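Side-chain contacts in monoacylglycerol lipase (Palaeococcus ferrophilus, PDB 6QE2), which probably hydrolyses monoacylglycerols to free fatty acids and glycerol, as an alpha/beta-hydrolase lipase: residues A[27-32]-A[84-89]; A[18-23]-A[49-54]; A[233-238]-A[243-248]. All coordinates share one frame; numbering follows the deposited sequence.

Interaction 1: residues A[27-32]-A[84-89]. With LDA (lauryl dimethylamine-N-oxide), chain D.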
ATOM      1  N   GLY A  27      11.230   5.709  -1.512  1.00 28.96           N
ATOM      2  CA  GLY A  27      11.815   7.036  -1.430  1.00 29.75           C
ATOM      3  C   GLY A  27      10.819   8.172  -1.561  1.00 32.70           C
ATOM      4  O   GLY A  27      11.163   9.312  -1.231  1.00 29.63           O
ATOM      5  N   ARG A  28       9.591   7.891  -1.998  1.00 28.51           N
ATOM      6  CA  ARG A  28       8.591   8.941  -2.104  1.00 28.07           C
ATOM      7  C   ARG A  28       7.971   9.300  -0.761  1.00 34.10           C
ATOM      8  O   ARG A  28       7.170  10.235  -0.699  1.00 36.04           O
ATOM      9  CB  ARG A  28       7.480   8.520  -3.071  1.00 30.53           C
ATOM     10  CG  ARG A  28       7.955   8.219  -4.475  1.00 27.63           C
ATOM     11  CD  ARG A  28       6.757   7.966  -5.383  1.00 22.81           C
ATOM     12  NE  ARG A  28       5.971   9.180  -5.600  1.00 28.36           N
ATOM     13  CZ  ARG A  28       4.646   9.199  -5.727  1.00 31.48           C
ATOM     14  NH1 ARG A  28       3.954   8.075  -5.625  1.00 28.60           N
ATOM     15  NH2 ARG A  28       4.009  10.342  -5.939  1.00 30.12           N
ATOM     16  N   TYR A  29       8.326   8.593   0.312  1.00 28.09           N
ATOM     17  CA  TYR A  29       7.664   8.735   1.602  1.00 24.34           C
ATOM     18  C   TYR A  29       8.537   9.457   2.624  1.00 25.55           C
ATOM     19  O   TYR A  29       8.364   9.274   3.832  1.00 29.72           O
ATOM     20  CB  TYR A  29       7.243   7.364   2.125  1.00 24.55           C
ATOM     21  CG  TYR A  29       6.159   6.759   1.274  1.00 25.89           C
ATOM     22  CD1 TYR A  29       6.469   6.017   0.140  1.00 30.15           C
ATOM     23  CD2 TYR A  29       4.825   6.959   1.585  1.00 29.89           C
ATOM     24  CE1 TYR A  29       5.463   5.478  -0.655  1.00 28.14           C
ATOM     25  CE2 TYR A  29       3.821   6.422   0.802  1.00 35.04           C
ATOM     26  CZ  TYR A  29       4.147   5.682  -0.313  1.00 32.45           C
ATOM     27  OH  TYR A  29       3.131   5.155  -1.089  1.00 33.39           O
ATOM     28  N   GLY A  30       9.466  10.288   2.149  1.00 30.64           N
ATOM     29  CA  GLY A  30      10.387  10.962   3.054  1.00 31.14           C
ATOM     30  C   GLY A  30       9.687  11.808   4.101  1.00 31.61           C
ATOM     31  O   GLY A  30      10.128  11.877   5.253  1.00 30.11           O
ATOM     32  N   LYS A  31       8.610  12.492   3.711  1.00 27.86           N
ATOM     33  CA  LYS A  31       7.897  13.346   4.656  1.00 28.65           C
ATOM     34  C   LYS A  31       7.273  12.529   5.781  1.00 33.06           C
ATOM     35  O   LYS A  31       7.419  12.865   6.964  1.00 28.73           O
ATOM     36  CB  LYS A  31       6.832  14.163   3.919  1.00 30.79           C
ATOM     37  CG  LYS A  31       6.051  15.131   4.801  1.00 36.39           C
ATOM     38  CD  LYS A  31       6.950  16.248   5.311  1.00 39.35           C
ATOM     39  CE  LYS A  31       6.142  17.357   5.969  1.00 37.64           C
ATOM     40  NZ  LYS A  31       6.989  18.550   6.250  1.00 39.15           N
ATOM     41  N   LEU A  32       6.580  11.438   5.437  1.00 26.08           N
ATOM     42  CA  LEU A  32       5.942  10.620   6.466  1.00 26.29           C
ATOM     43  C   LEU A  32       6.976   9.949   7.361  1.00 29.17           C
ATOM     44  O   LEU A  32       6.777   9.847   8.578  1.00 29.61           O
ATOM     45  CB  LEU A  32       5.030   9.571   5.823  1.00 30.60           C
ATOM     46  CG  LEU A  32       4.386   8.557   6.774  1.00 25.68           C
ATOM     47  CD1 LEU A  32       3.439   9.225   7.772  1.00 25.45           C
ATOM     48  CD2 LEU A  32       3.645   7.488   5.971  1.00 27.43           C
ATOM     49  N   PHE A  84       2.157   0.117   7.510  1.00 22.51           N
ATOM     50  CA  PHE A  84       1.582   1.189   6.706  1.00 20.24           C
ATOM     51  C   PHE A  84       1.776   0.840   5.241  1.00 18.65           C
ATOM     52  O   PHE A  84       2.912   0.629   4.804  1.00 21.63           O
ATOM     53  CB  PHE A  84       2.224   2.549   6.999  1.00 18.52           C
ATOM     54  CG  PHE A  84       1.715   3.640   6.100  1.00 22.31           C
ATOM     55  CD1 PHE A  84       0.568   4.336   6.429  1.00 26.60           C
ATOM     56  CD2 PHE A  84       2.349   3.935   4.902  1.00 25.05           C
ATOM     57  CE1 PHE A  84       0.072   5.317   5.592  1.00 31.35           C
ATOM     58  CE2 PHE A  84       1.857   4.919   4.063  1.00 26.27           C
ATOM     59  CZ  PHE A  84       0.720   5.609   4.412  1.00 25.52           C
ATOM     60  N   GLY A  85       0.688   0.809   4.480  1.00 20.35           N
ATOM     61  CA  GLY A  85       0.773   0.506   3.064  1.00 21.39           C
ATOM     62  C   GLY A  85      -0.117   1.430   2.262  1.00 23.33           C
ATOM     63  O   GLY A  85      -1.160   1.883   2.734  1.00 21.31           O
ATOM     64  N   HIS A  86       0.313   1.717   1.032  1.00 22.57           N
ATOM     65  CA  HIS A  86      -0.442   2.577   0.128  1.00 22.69           C
ATOM     66  C   HIS A  86      -0.771   1.840  -1.164  1.00 23.35           C
ATOM     67  O   HIS A  86       0.119   1.263  -1.798  1.00 22.63           O
ATOM     68  CB  HIS A  86       0.328   3.859  -0.187  1.00 22.72           C
ATOM     69  CG  HIS A  86      -0.262   4.643  -1.316  1.00 22.35           C
ATOM     70  ND1 HIS A  86      -1.441   5.350  -1.193  1.00 23.42           N
ATOM     71  CD2 HIS A  86       0.149   4.814  -2.593  1.00 27.23           C
ATOM     72  CE1 HIS A  86      -1.724   5.930  -2.346  1.00 28.34           C
ATOM     73  NE2 HIS A  86      -0.779   5.617  -3.213  1.00 27.31           N
ATOM     74  N   SER A  87      -2.051   1.871  -1.542  1.00 23.26           N
ATOM     75  CA  SER A  87      -2.551   1.338  -2.830  1.00 26.52           C
ATOM     76  C   SER A  87      -2.313  -0.166  -2.916  1.00 22.32           C
ATOM     77  O   SER A  87      -2.915  -0.920  -2.122  1.00 23.84           O
ATOM     78  CB  SER A  87      -1.897   2.187  -3.927  1.00 31.80           C
ATOM     79  OG  SER A  87      -2.660   2.003  -5.140  1.00 34.33           O
ATOM     80  N   LEU A  88      -1.524  -0.662  -3.895  1.00 21.75           N
ATOM     81  CA  LEU A  88      -1.089  -2.060  -3.852  1.00 21.94           C
ATOM     82  C   LEU A  88      -0.508  -2.395  -2.474  1.00 23.40           C
ATOM     83  O   LEU A  88      -0.747  -3.487  -1.926  1.00 21.83           O
ATOM     84  CB  LEU A  88      -0.072  -2.304  -4.956  1.00 23.94           C
ATOM     85  CG  LEU A  88       0.611  -3.669  -4.891  1.00 32.79           C
ATOM     86  CD1 LEU A  88      -0.398  -4.793  -5.030  1.00 32.83           C
ATOM     87  CD2 LEU A  88       1.633  -3.792  -6.027  1.00 36.11           C
ATOM     88  N   GLY A  89       0.207  -1.450  -1.872  1.00 23.93           N
ATOM     89  CA  GLY A  89       0.784  -1.746  -0.560  1.00 20.43           C
ATOM     90  C   GLY A  89      -0.280  -1.760   0.525  1.00 20.79           C
ATOM     91  O   GLY A  89      -0.200  -2.544   1.475  1.00 22.93           O
TER
HETATM   92  N1  LDA D 302      -3.264  -0.374  -8.009  1.00 50.61           N
HETATM   93  O1  LDA D 302      -2.802  -0.658  -6.897  1.00 56.81           O
HETATM   94  CM1 LDA D 302      -2.316   0.480  -8.712  1.00 56.64           C
HETATM   95  CM2 LDA D 302      -4.542   0.307  -7.840  1.00 39.38           C
HETATM   96  C1  LDA D 302      -3.466  -1.582  -8.779  1.00 46.96           C
HETATM   97  C2  LDA D 302      -3.623  -1.172 -10.228  1.00 35.48           C
HETATM   98  C3  LDA D 302      -3.499  -2.390 -11.119  1.00 42.11           C
HETATM   99  C4  LDA D 302      -3.810  -2.026 -12.559  1.00 48.25           C
HETATM  100  C5  LDA D 302      -3.963  -3.276 -13.403  1.00 56.10           C
HETATM  101  C6  LDA D 302      -3.855  -2.946 -14.879  1.00 50.53           C
HETATM  102  C7  LDA D 302      -4.220  -4.164 -15.705  1.00 51.21           C
HETATM  103  C8  LDA D 302      -2.995  -4.709 -16.409  1.00 50.67           C
HETATM  104  C9  LDA D 302      -2.870  -6.203 -16.194  1.00 49.58           C
HETATM  105  C10 LDA D 302      -3.111  -6.955 -17.494  1.00 63.25           C
HETATM  106  C11 LDA D 302      -2.639  -8.397 -17.392  1.00 53.18           C
HETATM  107  C12 LDA D 302      -1.505  -8.520 -16.407  1.00 49.40           C
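Leu32 lays its CD2 methyl over one face of the Phe84 ring, 3.8 Å from the ring centroid and 17° off the ring normal, a CH-pi contact. The methyl sits a little toward the rim, its nearest ring atom being Phe84 CE2. The two side chains come from opposite directions, Leu32 from the first turn of helix 30-38 and Phe84 from the end of strand 82-86; in both, CG is anti to the backbone N (chi1 175° in each), which sends them into the layer between helix and sheet. Tyr29, at the N-cap position of that helix, works beside Leu32. Its CE2 lies at the edge of the Phe84 ring, near the ring plane, 4.1 Å from Phe84 CE2. Farther along the same tyrosine, the hydroxyl reaches the root of the next inward-pointing side chain: Tyr29 OH is 3.2 Å from His86 CB and 3.4 Å from His86 CD2, the two side chains crossing at about a right angle. No hydrogen bond joins the segments here. The tyrosine hydroxyl is bonded instead to Glu24, while ND1 of the histidine is bonded to Ser110 and its NE2 to a glycerol, so both buried polar groups have partners beyond the contact. Immediately after His86 the chain turns sharply. Ser87 has a positive phi of 63°, and Gly89 N closes the turn on His86 O at 2.7 Å. Ser87 OG is hydrogen-bonded to His233 and lies 3.2 Å from O1 of the lauryl dimethylamine-N-oxide, whose head group therefore sits at the serine. A strained serine between strand and helix, flanked by Gly85 and Gly89, fits the GxSxG nucleophile elbow of alpha/beta hydrolases, with Ser87 the probable nucleophile.

Interaction 2: residues A[18-23]-A[49-54]; sequences LVHGLG and PGHGKS
His51 makes nearly all of this contact, its imidazole reaching across to the backbone at Leu22 and Gly23 while its CB meets the ring of His20. Gly23 N lies near the His51 ring plane, 2.9 Å from His51 NE2. Leu22 also comes in at that edge: its side chain sets out away from the other segment, but its end comes back and brings CD1 to 3.9 Å from His51 NE2. The two imidazoles meet obliquely, neither stacked nor edge-to-face, with centroids 5.3 Å apart and planes at 50°. Their nearest atoms are His20 CE1 and His51 CB, 3.6 Å apart, CB lying at the edge of the His20 ring. Each ring has a bond within its own segment that helps fix its rotation. His51 ND1 donates to Pro49 O at 3.0 Å, almost straight at 170° and in the plane of the ring, though it arrives above the carbonyl plane. His20 ND1 donates to Gly21 O at 2.8 Å, also in its ring plane; a chi1 of 69°, which sets CG between the backbone N and the carbonyl carbon, turns the ND1 edge of the ring back toward its own chain. Residues 20-23 follow strand 15-19 as the HGLG loop, which in alpha/beta hydrolases commonly lines the oxyanion hole; here Leu22 touches the lauryl dimethylamine-N-oxide, and its carbonyl binds a glycerol. On the other flank, the type II' turn from His51 to Ser54 is closed by Ser54 N bonding to His51 O, and the positive phi of Gly52 suits it. In the second shell, Trp48 N grips the other nitrogen of His20, NE2, the ring of His166 meets that of His51, and Glu24 accepts a hydrogen bond from Gly21 N.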
ATOM      1  N   LEU A  18       6.877   0.135   6.203  1.00 24.18           N
ATOM      2  CA  LEU A  18       6.296   0.853   5.087  1.00 25.13           C
ATOM      3  C   LEU A  18       6.255   0.004   3.829  1.00 22.98           C
ATOM      4  O   LEU A  18       7.266  -0.510   3.400  1.00 22.83           O
ATOM      5  CB  LEU A  18       7.096   2.121   4.821  1.00 27.44           C
ATOM      6  CG  LEU A  18       6.748   2.847   3.528  1.00 39.05           C
ATOM      7  CD1 LEU A  18       5.565   3.759   3.767  1.00 44.84           C
ATOM      8  CD2 LEU A  18       7.929   3.637   3.016  1.00 38.61           C
ATOM      9  N   VAL A  19       5.075  -0.110   3.240  1.00 20.10           N
ATOM     10  CA  VAL A  19       4.859  -0.918   2.051  1.00 22.52           C
ATOM     11  C   VAL A  19       4.290  -0.049   0.929  1.00 23.83           C
ATOM     12  O   VAL A  19       3.134   0.334   0.968  1.00 22.50           O
ATOM     13  CB  VAL A  19       3.907  -2.080   2.370  1.00 21.46           C
ATOM     14  CG1 VAL A  19       3.807  -3.032   1.202  1.00 24.52           C
ATOM     15  CG2 VAL A  19       4.374  -2.813   3.611  1.00 23.45           C
ATOM     16  N   HIS A  20       5.129   0.254  -0.069  1.00 22.96           N
ATOM     17  CA  HIS A  20       4.736   1.134  -1.179  1.00 22.66           C
ATOM     18  C   HIS A  20       3.851   0.376  -2.179  1.00 21.08           C
ATOM     19  O   HIS A  20       3.574  -0.808  -2.032  1.00 23.45           O
ATOM     20  CB  HIS A  20       5.980   1.759  -1.870  1.00 23.52           C
ATOM     21  CG  HIS A  20       6.843   0.798  -2.654  1.00 21.13           C
ATOM     22  ND1 HIS A  20       6.422   0.247  -3.861  1.00 25.36           N
ATOM     23  CD2 HIS A  20       8.086   0.318  -2.435  1.00 22.72           C
ATOM     24  CE1 HIS A  20       7.367  -0.539  -4.335  1.00 21.41           C
ATOM     25  NE2 HIS A  20       8.395  -0.510  -3.495  1.00 24.08           N
ATOM     26  N   GLY A  21       3.395   1.128  -3.184  1.00 24.44           N
ATOM     27  CA  GLY A  21       2.435   0.635  -4.153  1.00 21.74           C
ATOM     28  C   GLY A  21       3.086   0.322  -5.502  1.00 24.99           C
ATOM     29  O   GLY A  21       4.304   0.371  -5.674  1.00 25.13           O
ATOM     30  N   LEU A  22       2.227   0.067  -6.498  1.00 22.94           N
ATOM     31  CA  LEU A  22       2.712  -0.444  -7.772  1.00 25.08           C
ATOM     32  C   LEU A  22       3.451   0.653  -8.502  1.00 23.09           C
ATOM     33  O   LEU A  22       2.919   1.745  -8.660  1.00 25.74           O
ATOM     34  CB  LEU A  22       1.486  -0.863  -8.637  1.00 23.61           C
ATOM     35  CG  LEU A  22       1.816  -1.281 -10.079  1.00 23.62           C
ATOM     36  CD1 LEU A  22       2.593  -2.570 -10.118  1.00 26.87           C
ATOM     37  CD2 LEU A  22       0.511  -1.492 -10.809  1.00 27.72           C
ATOM     38  N   GLY A  23       4.616   0.348  -9.043  1.00 29.64           N
ATOM     39  CA  GLY A  23       5.332   1.293  -9.885  1.00 25.02           C
ATOM     40  C   GLY A  23       6.114   2.358  -9.142  1.00 30.96           C
ATOM     41  O   GLY A  23       6.839   3.123  -9.788  1.00 27.58           O
ATOM     42  N   PRO A  49      10.472  -6.174  -4.971  1.00 24.39           N
ATOM     43  CA  PRO A  49      11.143  -6.711  -6.159  1.00 29.74           C
ATOM     44  C   PRO A  49      10.595  -6.042  -7.412  1.00 29.44           C
ATOM     45  O   PRO A  49       9.395  -5.773  -7.516  1.00 24.87           O
ATOM     46  CB  PRO A  49      10.796  -8.203  -6.116  1.00 29.98           C
ATOM     47  CG  PRO A  49      10.492  -8.488  -4.674  1.00 28.71           C
ATOM     48  CD  PRO A  49       9.886  -7.227  -4.126  1.00 27.26           C
ATOM     49  N   GLY A  50      11.488  -5.734  -8.350  1.00 25.85           N
ATOM     50  CA  GLY A  50      11.049  -5.084  -9.571  1.00 27.77           C
ATOM     51  C   GLY A  50      10.623  -3.648  -9.396  1.00 29.87           C
ATOM     52  O   GLY A  50       9.902  -3.113 -10.245  1.00 28.39           O
ATOM     53  N   HIS A  51      11.038  -3.007  -8.305  1.00 24.70           N
ATOM     54  CA  HIS A  51      10.643  -1.643  -7.996  1.00 22.49           C
ATOM     55  C   HIS A  51      11.818  -0.900  -7.387  1.00 26.50           C
ATOM     56  O   HIS A  51      12.667  -1.500  -6.723  1.00 28.40           O
ATOM     57  CB  HIS A  51       9.473  -1.593  -7.008  1.00 23.30           C
ATOM     58  CG  HIS A  51       8.159  -1.984  -7.606  1.00 25.81           C
ATOM     59  ND1 HIS A  51       7.800  -3.295  -7.827  1.00 27.71           N
ATOM     60  CD2 HIS A  51       7.117  -1.230  -8.026  1.00 22.84           C
ATOM     61  CE1 HIS A  51       6.595  -3.334  -8.363  1.00 26.98           C
ATOM     62  NE2 HIS A  51       6.156  -2.094  -8.491  1.00 24.39           N
ATOM     63  N   GLY A  52      11.847   0.410  -7.620  1.00 26.43           N
ATOM     64  CA  GLY A  52      12.787   1.287  -6.935  1.00 34.32           C
ATOM     65  C   GLY A  52      14.223   0.831  -7.058  1.00 31.42           C
ATOM     66  O   GLY A  52      14.709   0.502  -8.149  1.00 31.05           O
ATOM     67  N   LYS A  53      14.916   0.803  -5.920  1.00 25.55           N
ATOM     68  CA  LYS A  53      16.324   0.431  -5.856  1.00 29.83           C
ATOM     69  C   LYS A  53      16.542  -1.068  -5.714  1.00 30.06           C
ATOM     70  O   LYS A  53      17.696  -1.510  -5.639  1.00 30.04           O
ATOM     71  CB  LYS A  53      17.001   1.160  -4.694  1.00 29.28           C
ATOM     72  CG  LYS A  53      16.906   2.664  -4.787  1.00 29.01           C
ATOM     73  CD  LYS A  53      17.407   3.323  -3.515  1.00 38.62           C
ATOM     74  CE  LYS A  53      17.215   4.826  -3.575  1.00 39.03           C
ATOM     75  NZ  LYS A  53      17.846   5.502  -2.407  1.00 48.11           N
ATOM     76  N   SER A  54      15.473  -1.851  -5.658  1.00 28.50           N
ATOM     77  CA  SER A  54      15.586  -3.292  -5.599  1.00 28.55           C
ATOM     78  C   SER A  54      15.811  -3.852  -7.000  1.00 29.80           C
ATOM     79  O   SER A  54      15.457  -3.219  -7.996  1.00 30.75           O
ATOM     80  CB  SER A  54      14.327  -3.885  -4.972  1.00 30.18           C
ATOM     81  OG  SER A  54      14.313  -3.647  -3.570  1.00 27.76           O
TER

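Interaction 3: residues A[233-238]-A[243-248]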
ATOM      1  N   HIS A 233      -6.192   9.820  -5.643  1.00 29.20           N
ATOM      2  CA  HIS A 233      -5.630   8.564  -5.149  1.00 25.47           C
ATOM      3  C   HIS A 233      -4.521   8.800  -4.129  1.00 29.44           C
ATOM      4  O   HIS A 233      -4.443   8.096  -3.114  1.00 26.67           O
ATOM      5  CB  HIS A 233      -5.111   7.755  -6.334  1.00 26.81           C
ATOM      6  CG  HIS A 233      -4.544   6.416  -5.972  1.00 27.56           C
ATOM      7  ND1 HIS A 233      -5.294   5.425  -5.375  1.00 27.21           N
ATOM      8  CD2 HIS A 233      -3.305   5.896  -6.149  1.00 29.52           C
ATOM      9  CE1 HIS A 233      -4.539   4.354  -5.193  1.00 26.12           C
ATOM     10  NE2 HIS A 233      -3.327   4.617  -5.649  1.00 25.41           N
ATOM     11  N   GLU A 234      -3.649   9.768  -4.384  1.00 26.10           N
ATOM     12  CA  GLU A 234      -2.568  10.106  -3.460  1.00 26.67           C
ATOM     13  C   GLU A 234      -2.992  11.328  -2.657  1.00 32.86           C
ATOM     14  O   GLU A 234      -3.095  12.432  -3.202  1.00 30.48           O
ATOM     15  CB  GLU A 234      -1.265  10.359  -4.207  1.00 27.31           C
ATOM     16  CG  GLU A 234      -0.690   9.103  -4.813  1.00 30.79           C
ATOM     17  CD  GLU A 234       0.644   9.322  -5.487  1.00 30.36           C
ATOM     18  OE1 GLU A 234       1.159  10.460  -5.449  1.00 32.30           O
ATOM     19  OE2 GLU A 234       1.176   8.352  -6.062  1.00 35.64           O
ATOM     20  N   ILE A 235      -3.257  11.122  -1.367  1.00 28.13           N
ATOM     21  CA  ILE A 235      -3.594  12.232  -0.482  1.00 24.83           C
ATOM     22  C   ILE A 235      -2.346  12.904   0.076  1.00 32.12           C
ATOM     23  O   ILE A 235      -2.444  14.037   0.577  1.00 29.16           O
ATOM     24  CB  ILE A 235      -4.518  11.739   0.651  1.00 29.17           C
ATOM     25  CG1 ILE A 235      -5.618  10.841   0.081  1.00 27.52           C
ATOM     26  CG2 ILE A 235      -5.180  12.906   1.380  1.00 32.23           C
ATOM     27  CD1 ILE A 235      -6.382  10.060   1.127  1.00 28.57           C
ATOM     28  N   PHE A 236      -1.175  12.260  -0.045  1.00 29.45           N
ATOM     29  CA  PHE A 236       0.051  12.697   0.632  1.00 31.81           C
ATOM     30  C   PHE A 236       0.418  14.137   0.310  1.00 35.75           C
ATOM     31  O   PHE A 236       0.897  14.870   1.185  1.00 31.18           O
ATOM     32  CB  PHE A 236       1.226  11.793   0.248  1.00 29.25           C
ATOM     33  CG  PHE A 236       1.035  10.356   0.610  1.00 37.24           C
ATOM     34  CD1 PHE A 236       0.402   9.487  -0.262  1.00 39.76           C
ATOM     35  CD2 PHE A 236       1.511   9.865   1.815  1.00 36.04           C
ATOM     36  CE1 PHE A 236       0.230   8.157   0.067  1.00 41.65           C
ATOM     37  CE2 PHE A 236       1.340   8.537   2.152  1.00 44.94           C
ATOM     38  CZ  PHE A 236       0.696   7.680   1.276  1.00 35.29           C
ATOM     39  N   GLU A 237       0.293  14.498  -0.961  1.00 30.51           N
ATOM     40  CA  GLU A 237       0.642  15.830  -1.428  1.00 29.05           C
ATOM     41  C   GLU A 237      -0.553  16.693  -1.826  1.00 27.40           C
ATOM     42  O   GLU A 237      -0.382  17.717  -2.477  1.00 36.73           O
ATOM     43  CB  GLU A 237       1.653  15.738  -2.571  1.00 33.35           C
ATOM     44  CG  GLU A 237       2.771  14.743  -2.302  1.00 40.70           C
ATOM     45  CD  GLU A 237       3.835  14.743  -3.379  1.00 47.78           C
ATOM     46  OE1 GLU A 237       4.618  15.712  -3.441  1.00 54.40           O
ATOM     47  OE2 GLU A 237       3.896  13.771  -4.154  1.00 34.74           O
ATOM     48  N   ASP A 238      -1.755  16.276  -1.449  1.00 27.59           N
ATOM     49  CA  ASP A 238      -2.949  17.037  -1.794  1.00 27.94           C
ATOM     50  C   ASP A 238      -2.828  18.408  -1.154  1.00 38.83           C
ATOM     51  O   ASP A 238      -2.463  18.517   0.014  1.00 38.50           O
ATOM     52  CB  ASP A 238      -4.195  16.331  -1.266  1.00 27.33           C
ATOM     53  CG  ASP A 238      -5.476  16.917  -1.818  1.00 34.85           C
ATOM     54  OD1 ASP A 238      -6.123  17.710  -1.109  1.00 31.37           O
ATOM     55  OD2 ASP A 238      -5.835  16.582  -2.963  1.00 38.48           O
ATOM     56  N   GLU A 243      -1.399  17.697   4.640  1.00 31.76           N
ATOM     57  CA  GLU A 243      -0.868  17.834   5.991  1.00 31.50           C
ATOM     58  C   GLU A 243      -1.750  17.120   7.007  1.00 33.21           C
ATOM     59  O   GLU A 243      -1.258  16.429   7.912  1.00 33.21           O
ATOM     60  CB  GLU A 243      -0.729  19.312   6.352  1.00 33.94           C
ATOM     61  CG  GLU A 243       0.042  19.435   7.638  1.00 40.18           C
ATOM     62  CD  GLU A 243      -0.083  20.815   8.260  1.00 42.34           C
ATOM     63  OE1 GLU A 243      -0.208  21.792   7.500  1.00 46.82           O
ATOM     64  OE2 GLU A 243      -0.123  20.897   9.499  1.00 42.15           O
ATOM     65  N   GLU A 244      -3.057  17.253   6.851  1.00 30.86           N
ATOM     66  CA  GLU A 244      -4.016  16.578   7.716  1.00 27.56           C
ATOM     67  C   GLU A 244      -3.899  15.064   7.608  1.00 29.75           C
ATOM     68  O   GLU A 244      -4.037  14.348   8.596  1.00 31.19           O
ATOM     69  CB  GLU A 244      -5.442  17.034   7.404  1.00 35.88           C
ATOM     70  CG  GLU A 244      -6.470  16.627   8.449  1.00 43.18           C
ATOM     71  CD  GLU A 244      -7.700  17.517   8.430  1.00 65.57           C
ATOM     72  OE1 GLU A 244      -7.615  18.635   7.882  1.00 69.39           O
ATOM     73  OE2 GLU A 244      -8.750  17.105   8.965  1.00 69.09           O
ATOM     74  N   PHE A 245      -3.666  14.590   6.390  1.00 29.84           N
ATOM     75  CA  PHE A 245      -3.531  13.167   6.131  1.00 29.67           C
ATOM     76  C   PHE A 245      -2.339  12.618   6.903  1.00 26.47           C
ATOM     77  O   PHE A 245      -2.432  11.574   7.538  1.00 28.72           O
ATOM     78  CB  PHE A 245      -3.348  12.965   4.624  1.00 31.62           C
ATOM     79  CG  PHE A 245      -2.985  11.567   4.221  1.00 31.36           C
ATOM     80  CD1 PHE A 245      -3.942  10.568   4.195  1.00 29.17           C
ATOM     81  CD2 PHE A 245      -1.697  11.264   3.823  1.00 31.31           C
ATOM     82  CE1 PHE A 245      -3.611   9.285   3.805  1.00 28.97           C
ATOM     83  CE2 PHE A 245      -1.358   9.984   3.432  1.00 39.90           C
ATOM     84  CZ  PHE A 245      -2.318   8.994   3.423  1.00 32.51           C
ATOM     85  N   HIS A 246      -1.228  13.343   6.869  1.00 25.10           N
ATOM     86  CA  HIS A 246      -0.036  12.926   7.594  1.00 29.36           C
ATOM     87  C   HIS A 246      -0.273  12.939   9.099  1.00 30.36           C
ATOM     88  O   HIS A 246       0.153  12.036   9.814  1.00 29.71           O
ATOM     89  CB  HIS A 246       1.156  13.813   7.237  1.00 28.90           C
ATOM     90  CG  HIS A 246       1.815  13.446   5.944  1.00 32.50           C
ATOM     91  ND1 HIS A 246       1.526  14.076   4.754  1.00 33.43           N
ATOM     92  CD2 HIS A 246       2.749  12.511   5.656  1.00 32.54           C
ATOM     93  CE1 HIS A 246       2.255  13.546   3.789  1.00 36.16           C
ATOM     94  NE2 HIS A 246       3.006  12.593   4.310  1.00 33.40           N
ATOM     95  N   ARG A 247      -0.963  13.972   9.568  1.00 29.57           N
ATOM     96  CA  ARG A 247      -1.257  14.123  10.988  1.00 30.14           C
ATOM     97  C   ARG A 247      -2.141  13.008  11.539  1.00 25.72           C
ATOM     98  O   ARG A 247      -1.916  12.527  12.645  1.00 30.58           O
ATOM     99  CB  ARG A 247      -1.880  15.492  11.271  1.00 33.90           C
ATOM    100  CG  ARG A 247      -2.275  15.701  12.722  1.00 39.34           C
ATOM    101  CD  ARG A 247      -2.395  17.178  13.069  1.00 41.11           C
ATOM    102  NE  ARG A 247      -3.163  17.921  12.076  1.00 55.95           N
ATOM    103  CZ  ARG A 247      -2.626  18.721  11.159  1.00 54.31           C
ATOM    104  NH1 ARG A 247      -1.311  18.891  11.110  1.00 56.27           N
ATOM    105  NH2 ARG A 247      -3.404  19.356  10.295  1.00 50.01           N
ATOM    106  N   ALA A 248      -3.142  12.600  10.768  1.00 26.64           N
ATOM    107  CA  ALA A 248      -4.045  11.541  11.203  1.00 23.52           C
ATOM    108  C   ALA A 248      -3.312  10.229  11.366  1.00 29.22           C
ATOM    109  O   ALA A 248      -3.566   9.485  12.278  1.00 29.13           O
ATOM    110  CB  ALA A 248      -5.182  11.366  10.219  1.00 27.75           C
TER
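The loop that carries the probable catalytic histidine, His233, packs here on the first turns of the last helix, 242-256, through an aromatic cluster of Phe236, Phe245 and His246. Phe245 presents its edge to one face of Phe236: the centroids are 4.7 Å apart, the planes stand at 81°, and Phe245 CE2 comes to 3.3 Å from Phe236 CD2, a tight T-shaped pair. Ile235 occupies a face of the same Phe245 ring, with its CB 4.0 Å from the centroid in a CH-pi contact and its CG2 methyl 3.7 Å from Phe245 CB. With CG anti to the backbone N (chi1 171°), the ring of Phe245 reaches both residues at once. His246 completes the cluster. It receives the edge of Phe236 in an offset edge-to-face pair with planes at 66°, and its CE1 lies 3.2 Å from Phe236 O, near the imidazole plane. His246 ND1 bonds to Gly242 O, one turn earlier. Beyond the cluster, Phe236 also meets Tyr29 and His86 edge-to-face. His233 ND1 is bonded to Asp203, which together with Ser87 fits the Ser-His-Asp triad of an alpha/beta hydrolase.

Overall arrangement
From the N terminus, residues 18-23 run off the end of strand 15-19, then 27-32 opens helix 30-38. Interaction 2 closes the excursion through that helix and strand 42-46 when 49-54 returns to 18-23. Interaction 1 closes a longer one, from 27-32 to 84-89, so the two cross, their segments alternating along the chain. They also touch, because strands 15-19 and 82-86 are neighbours in the central sheet. Interaction 3 closes a short loop much later, joining 233-238 to helix 242-256. It meets interaction 1 through the Arg28-Glu234 salt bridge and at the probable active site, but stays about 7 Å from interaction 2 at the nearest atoms.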